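Local coordinates for DUF596 domain-containing protein (Neisseria meningitidis, PDB 2O5H) that is of unknown function and forms a dimer of two identical subunits joined by an interchain disulfide, at residues A[26-38]-A[110-124]. Residues are numbered along the deposited sequence; the frame is centred on the assembly and turned at random. Where two conformers were deposited one is given.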
loop_
_atom_site.group_PDB
_atom_site.type_symbol
_atom_site.label_atom_id
_atom_site.label_comp_id
_atom_site.label_asym_id
_atom_site.label_seq_id
_atom_site.Cartn_x
_atom_site.Cartn_y
_atom_site.Cartn_z
ATOM N N PHE A 26 5.953 -8.615 -6.265
ATOM C CA PHE A 26 4.630 -8.093 -5.889
ATOM C C PHE A 26 4.554 -6.561 -6.051
ATOM O O PHE A 26 3.677 -6.070 -6.723
ATOM C CB PHE A 26 4.240 -8.499 -4.454
ATOM C CG PHE A 26 2.942 -7.856 -3.950
ATOM C CD1 PHE A 26 1.704 -8.192 -4.542
ATOM C CD2 PHE A 26 2.968 -6.946 -2.878
ATOM C CE1 PHE A 26 0.506 -7.599 -4.089
ATOM C CE2 PHE A 26 1.762 -6.363 -2.404
ATOM C CZ PHE A 26 0.533 -6.697 -3.021
ATOM N N THR A 27 5.510 -5.831 -5.478
ATOM C CA THR A 27 5.474 -4.351 -5.485
ATOM C C THR A 27 5.742 -3.764 -6.907
ATOM O O THR A 27 5.153 -2.747 -7.288
ATOM C CB THR A 27 6.473 -3.788 -4.446
ATOM O OG1 THR A 27 7.752 -4.362 -4.724
ATOM C CG2 THR A 27 6.029 -4.202 -3.006
ATOM N N ILE A 28 6.608 -4.412 -7.690
ATOM C CA ILE A 28 6.820 -4.020 -9.107
ATOM C C ILE A 28 5.520 -4.213 -9.890
ATOM O O ILE A 28 5.078 -3.334 -10.664
ATOM C CB ILE A 28 7.944 -4.890 -9.792
ATOM C CG1 ILE A 28 9.328 -4.566 -9.224
ATOM C CG2 ILE A 28 7.892 -4.768 -11.347
ATOM C CD1 ILE A 28 10.371 -5.634 -9.617
ATOM N N ASN A 29 4.875 -5.356 -9.683
ATOM C CA ASN A 29 3.658 -5.646 -10.446
ATOM C C ASN A 29 2.559 -4.602 -10.309
ATOM O O ASN A 29 1.914 -4.264 -11.283
ATOM C CB ASN A 29 3.076 -7.017 -10.122
ATOM C CG ASN A 29 1.993 -7.421 -11.111
ATOM O OD1 ASN A 29 2.265 -7.605 -12.293
ATOM N ND2 ASN A 29 0.752 -7.512 -10.642
ATOM N N TYR A 30 2.365 -4.082 -9.108
ATOM C CA TYR A 30 1.253 -3.177 -8.851
ATOM C C TYR A 30 1.660 -1.727 -8.674
ATOM O O TYR A 30 0.809 -0.870 -8.420
ATOM C CB TYR A 30 0.466 -3.660 -7.625
ATOM C CG TYR A 30 -0.237 -4.974 -7.912
ATOM C CD1 TYR A 30 -1.318 -5.030 -8.799
ATOM C CD2 TYR A 30 0.199 -6.142 -7.324
ATOM C CE1 TYR A 30 -1.953 -6.242 -9.095
ATOM C CE2 TYR A 30 -0.424 -7.365 -7.600
ATOM C CZ TYR A 30 -1.495 -7.404 -8.487
ATOM O OH TYR A 30 -2.108 -8.602 -8.756
ATOM N N GLU A 31 2.968 -1.467 -8.764
ATOM C CA GLU A 31 3.536 -0.110 -8.656
ATOM C C GLU A 31 2.979 0.598 -7.423
ATOM O O GLU A 31 2.410 1.690 -7.491
ATOM C CB GLU A 31 3.405 0.666 -9.993
ATOM C CG GLU A 31 4.083 -0.115 -11.124
ATOM C CD GLU A 31 4.165 0.579 -12.477
ATOM O OE1 GLU A 31 3.255 1.362 -12.833
ATOM O OE2 GLU A 31 5.147 0.270 -13.209
ATOM N N LEU A 32 3.205 -0.057 -6.287
ATOM C CA LEU A 32 2.647 0.323 -4.985
ATOM C C LEU A 32 3.393 1.517 -4.354
ATOM O O LEU A 32 4.611 1.591 -4.459
ATOM C CB LEU A 32 2.712 -0.901 -4.030
ATOM C CG LEU A 32 1.750 -2.051 -4.414
ATOM C CD1 LEU A 32 1.888 -3.201 -3.400
ATOM C CD2 LEU A 32 0.310 -1.524 -4.451
ATOM N N PRO A 33 2.648 2.465 -3.716
ATOM C CA PRO A 33 3.246 3.599 -2.948
ATOM C C PRO A 33 4.022 3.077 -1.756
ATOM O O PRO A 33 3.867 1.913 -1.400
ATOM C CB PRO A 33 2.039 4.422 -2.502
ATOM C CG PRO A 33 0.890 3.433 -2.560
ATOM C CD PRO A 33 1.181 2.524 -3.725
ATOM N N LEU A 34 4.912 3.895 -1.180
ATOM C CA LEU A 34 5.725 3.412 -0.067
ATOM C C LEU A 34 4.907 2.915 1.079
ATOM O O LEU A 34 5.317 1.972 1.741
ATOM C CB LEU A 34 6.684 4.482 0.470
ATOM C CG LEU A 34 7.687 5.033 -0.544
ATOM C CD1 LEU A 34 8.566 6.074 0.221
ATOM C CD2 LEU A 34 8.561 3.926 -1.100
ATOM N N SER A 35 3.751 3.535 1.327
ATOM C CA SER A 35 2.872 3.073 2.412
ATOM C C SER A 35 2.431 1.618 2.242
ATOM O O SER A 35 2.130 0.929 3.229
ATOM C CB SER A 35 1.635 3.949 2.493
ATOM O OG SER A 35 0.907 3.813 1.292
ATOM N N CYS A 36 2.390 1.162 0.997
ATOM C CA CYS A 36 2.031 -0.239 0.698
ATOM C C CYS A 36 3.248 -1.150 0.677
ATOM O O CYS A 36 3.098 -2.369 0.813
ATOM C CB CYS A 36 1.194 -0.353 -0.604
ATOM S SG CYS A 36 -0.391 0.488 -0.478
ATOM N N LEU A 37 4.441 -0.588 0.524
ATOM C CA LEU A 37 5.637 -1.378 0.754
ATOM C C LEU A 37 5.714 -1.802 2.208
ATOM O O LEU A 37 6.213 -2.895 2.498
ATOM C CB LEU A 37 6.909 -0.601 0.390
ATOM C CG LEU A 37 7.468 -0.781 -1.020
ATOM C CD1 LEU A 37 6.450 -0.571 -2.130
ATOM C CD2 LEU A 37 8.764 0.070 -1.203
ATOM N N TRP A 38 5.358 -0.882 3.108
ATOM C CA TRP A 38 5.260 -1.184 4.541
ATOM C C TRP A 38 4.232 -2.298 4.774
ATOM O O TRP A 38 4.516 -3.286 5.450
ATOM C CB TRP A 38 4.880 0.070 5.351
ATOM C CG TRP A 38 4.676 -0.241 6.815
ATOM C CD1 TRP A 38 3.463 -0.412 7.491
ATOM C CD2 TRP A 38 5.708 -0.474 7.768
ATOM N NE1 TRP A 38 3.714 -0.718 8.812
ATOM C CE2 TRP A 38 5.080 -0.791 9.003
ATOM C CE3 TRP A 38 7.117 -0.457 7.701
ATOM C CZ2 TRP A 38 5.822 -1.090 10.166
ATOM C CZ3 TRP A 38 7.837 -0.716 8.865
ATOM C CH2 TRP A 38 7.192 -1.048 10.065
ATOM N N ILE A 110 2.574 4.267 10.893
ATOM C CA ILE A 110 3.647 4.352 9.904
ATOM C C ILE A 110 3.130 4.401 8.456
ATOM O O ILE A 110 3.724 5.064 7.614
ATOM C CB ILE A 110 4.645 3.183 10.080
ATOM C CG1 ILE A 110 5.807 3.301 9.096
ATOM C CG2 ILE A 110 3.936 1.851 10.018
ATOM C CD1 ILE A 110 6.729 4.384 9.510
ATOM N N GLY A 111 2.057 3.660 8.172
ATOM C CA GLY A 111 1.369 3.765 6.878
ATOM C C GLY A 111 0.964 5.205 6.549
ATOM O O GLY A 111 1.198 5.706 5.433
HETATM N N MSE A 112 0.330 5.873 7.511
HETATM C CA MSE A 112 -0.108 7.261 7.310
HETATM C C MSE A 112 1.064 8.211 7.116
HETATM O O MSE A 112 1.022 9.088 6.251
HETATM C CB MSE A 112 -0.931 7.728 8.496
HETATM C CG MSE A 112 -2.247 6.998 8.561
HETATM SE SE MSE A 112 -3.304 7.469 10.138
HETATM C CE MSE A 112 -4.334 5.828 10.279
ATOM N N TRP A 113 2.109 8.037 7.934
ATOM C CA TRP A 113 3.355 8.819 7.798
ATOM C C TRP A 113 3.961 8.699 6.377
ATOM O O TRP A 113 4.366 9.706 5.734
ATOM C CB TRP A 113 4.342 8.374 8.899
ATOM C CG TRP A 113 5.629 9.172 8.960
ATOM C CD1 TRP A 113 5.845 10.316 9.642
ATOM C CD2 TRP A 113 6.864 8.856 8.291
ATOM N NE1 TRP A 113 7.141 10.760 9.430
ATOM C CE2 TRP A 113 7.782 9.873 8.605
ATOM C CE3 TRP A 113 7.284 7.790 7.474
ATOM C CZ2 TRP A 113 9.120 9.852 8.154
ATOM C CZ3 TRP A 113 8.577 7.792 6.980
ATOM C CH2 TRP A 113 9.496 8.821 7.342
ATOM N N LEU A 114 4.001 7.475 5.880
ATOM C CA LEU A 114 4.494 7.197 4.526
ATOM C C LEU A 114 3.582 7.779 3.435
ATOM O O LEU A 114 4.025 8.004 2.323
ATOM C CB LEU A 114 4.717 5.705 4.345
ATOM C CG LEU A 114 5.975 5.090 5.023
ATOM C CD1 LEU A 114 5.913 3.561 4.912
ATOM C CD2 LEU A 114 7.290 5.661 4.382
ATOM N N THR A 115 2.341 8.087 3.793
ATOM C CA THR A 115 1.391 8.762 2.877
ATOM C C THR A 115 1.517 10.264 2.868
ATOM O O THR A 115 1.397 10.872 1.809
ATOM C CB THR A 115 -0.028 8.394 3.209
ATOM O OG1 THR A 115 -0.126 6.987 3.228
ATOM C CG2 THR A 115 -1.064 8.976 2.188
ATOM N N VAL A 116 1.716 10.894 4.029
ATOM C CA VAL A 116 1.589 12.336 4.062
ATOM C C VAL A 116 2.804 13.072 4.626
ATOM O O VAL A 116 2.871 14.295 4.506
ATOM C CB VAL A 116 0.260 12.823 4.776
ATOM C CG1 VAL A 116 -1.000 12.342 4.040
ATOM C CG2 VAL A 116 0.230 12.409 6.283
ATOM N N GLU A 117 3.776 12.377 5.208
ATOM C CA GLU A 117 4.920 13.131 5.732
ATOM C C GLU A 117 6.271 12.516 5.388
ATOM O O GLU A 117 7.257 12.911 5.952
ATOM C CB GLU A 117 4.844 13.354 7.265
ATOM C CG GLU A 117 3.585 13.017 7.923
ATOM C CD GLU A 117 3.476 13.577 9.327
ATOM O OE1 GLU A 117 4.449 13.487 10.102
ATOM O OE2 GLU A 117 2.396 14.106 9.644
ATOM N N ALA A 118 6.308 11.568 4.458
ATOM C CA ALA A 118 7.570 10.972 3.973
ATOM C C ALA A 118 8.491 12.031 3.355
ATOM O O ALA A 118 7.995 13.043 2.808
ATOM C CB ALA A 118 7.261 9.856 2.936
ATOM N N PRO A 119 9.820 11.857 3.487
ATOM C CA PRO A 119 10.791 12.722 2.761
ATOM C C PRO A 119 10.553 12.819 1.241
ATOM O O PRO A 119 10.757 13.903 0.620
ATOM C CB PRO A 119 12.148 12.025 3.028
ATOM C CG PRO A 119 11.957 11.266 4.261
ATOM C CD PRO A 119 10.499 10.910 4.403
ATOM N N ALA A 120 10.093 11.708 0.662
ATOM C CA ALA A 120 9.824 11.609 -0.754
ATOM C C ALA A 120 8.850 10.457 -1.056
ATOM O O ALA A 120 8.492 9.655 -0.148
ATOM C CB ALA A 120 11.125 11.452 -1.520
ATOM N N TYR A 121 8.426 10.374 -2.321
ATOM C CA TYR A 121 7.276 9.523 -2.735
ATOM C C TYR A 121 7.612 8.717 -3.970
ATOM O O TYR A 121 8.448 9.107 -4.798
ATOM C CB TYR A 121 5.999 10.366 -2.975
ATOM C CG TYR A 121 5.542 11.023 -1.704
ATOM C CD1 TYR A 121 4.743 10.325 -0.757
ATOM C CD2 TYR A 121 5.955 12.326 -1.396
ATOM C CE1 TYR A 121 4.371 10.937 0.456
ATOM C CE2 TYR A 121 5.592 12.929 -0.220
ATOM C CZ TYR A 121 4.795 12.244 0.706
ATOM O OH TYR A 121 4.426 12.910 1.874
ATOM N N ALA A 122 6.959 7.574 -4.086
ATOM C CA ALA A 122 7.310 6.583 -5.098
ATOM C C ALA A 122 6.943 6.970 -6.540
ATOM O O ALA A 122 5.803 7.372 -6.844
ATOM C CB ALA A 122 6.693 5.189 -4.716
ATOM N N VAL A 123 7.935 6.826 -7.412
ATOM C CA VAL A 123 7.761 6.823 -8.877
ATOM C C VAL A 123 8.269 5.497 -9.407
ATOM O O VAL A 123 9.394 5.095 -9.112
ATOM C CB VAL A 123 8.511 8.007 -9.537
ATOM C CG1 VAL A 123 8.337 7.984 -11.057
ATOM C CG2 VAL A 123 7.996 9.318 -8.934
ATOM N N TRP A 124 7.440 4.809 -10.189
ATOM C CA TRP A 124 7.790 3.478 -10.693
ATOM C C TRP A 124 8.185 3.583 -12.157
ATOM O O TRP A 124 7.467 4.192 -12.953
ATOM C CB TRP A 124 6.600 2.540 -10.544
ATOM C CG TRP A 124 6.403 2.166 -9.120
ATOM C CD1 TRP A 124 5.649 2.809 -8.188
ATOM C CD2 TRP A 124 7.043 1.072 -8.456
ATOM N NE1 TRP A 124 5.777 2.166 -6.956
ATOM C CE2 TRP A 124 6.634 1.096 -7.109
ATOM C CE3 TRP A 124 7.935 0.064 -8.885
ATOM C CZ2 TRP A 124 7.057 0.127 -6.180
ATOM C CZ3 TRP A 124 8.374 -0.879 -7.961
ATOM C CH2 TRP A 124 7.939 -0.840 -6.619
HETATM O O HOH W 1 6.002 2.668 -14.744
HETATM O O HOH W 2 5.019 6.696 -2.176
HETATM O O HOH W 3 2.978 6.293 0.372
HETATM O O HOH W 4 0.279 6.190 0.164
#
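Ser-35 and Gly-111 bring the helix segments 34-38 and 110-116 together, their axes 8.2 Å apart and nearly antiparallel at 160°, while the turn at 31-33 runs beside strand residues 122-124. Glu-31 closes helix 20-30 in a Schellman motif, and Trp-124, its CG beside the backbone N (chi1 -73°), lays its indole against this end. One ring face lies under Thr-27 O, 3.4 Å from Trp-124 CH2, and under the backbone of Glu-31, whose CB makes a CH-pi contact 3.7 Å from the five-membered ring centroid of Trp-124. At the ring edge, Trp-124 NE1 donates to Leu-32 O (2.8 Å), a bent bond from above the carbonyl plane that, with Glu-31 over the face, limits ring rotation. Leu-37 CD1 also reaches the edge. Between the helices, Leu-114 CD1 touches Trp-38 CB at 3.7 Å and CD2 faces Leu-34 CB. Three waters bridge the segments: one accepts from Leu-34 N and Ala-122 N, one joins Ser-35 N to Leu-114 O, and one links Ser-35 OG and Thr-115 OG1. Helix 34-41 also carries Cys-36, disulfide-bonded to Cys-36 of the second subunit. The contact is thus helix-helix and helix-end-to-sheet packing in an alpha-beta fold, joining dimer-forming helices to the antiparallel sheet.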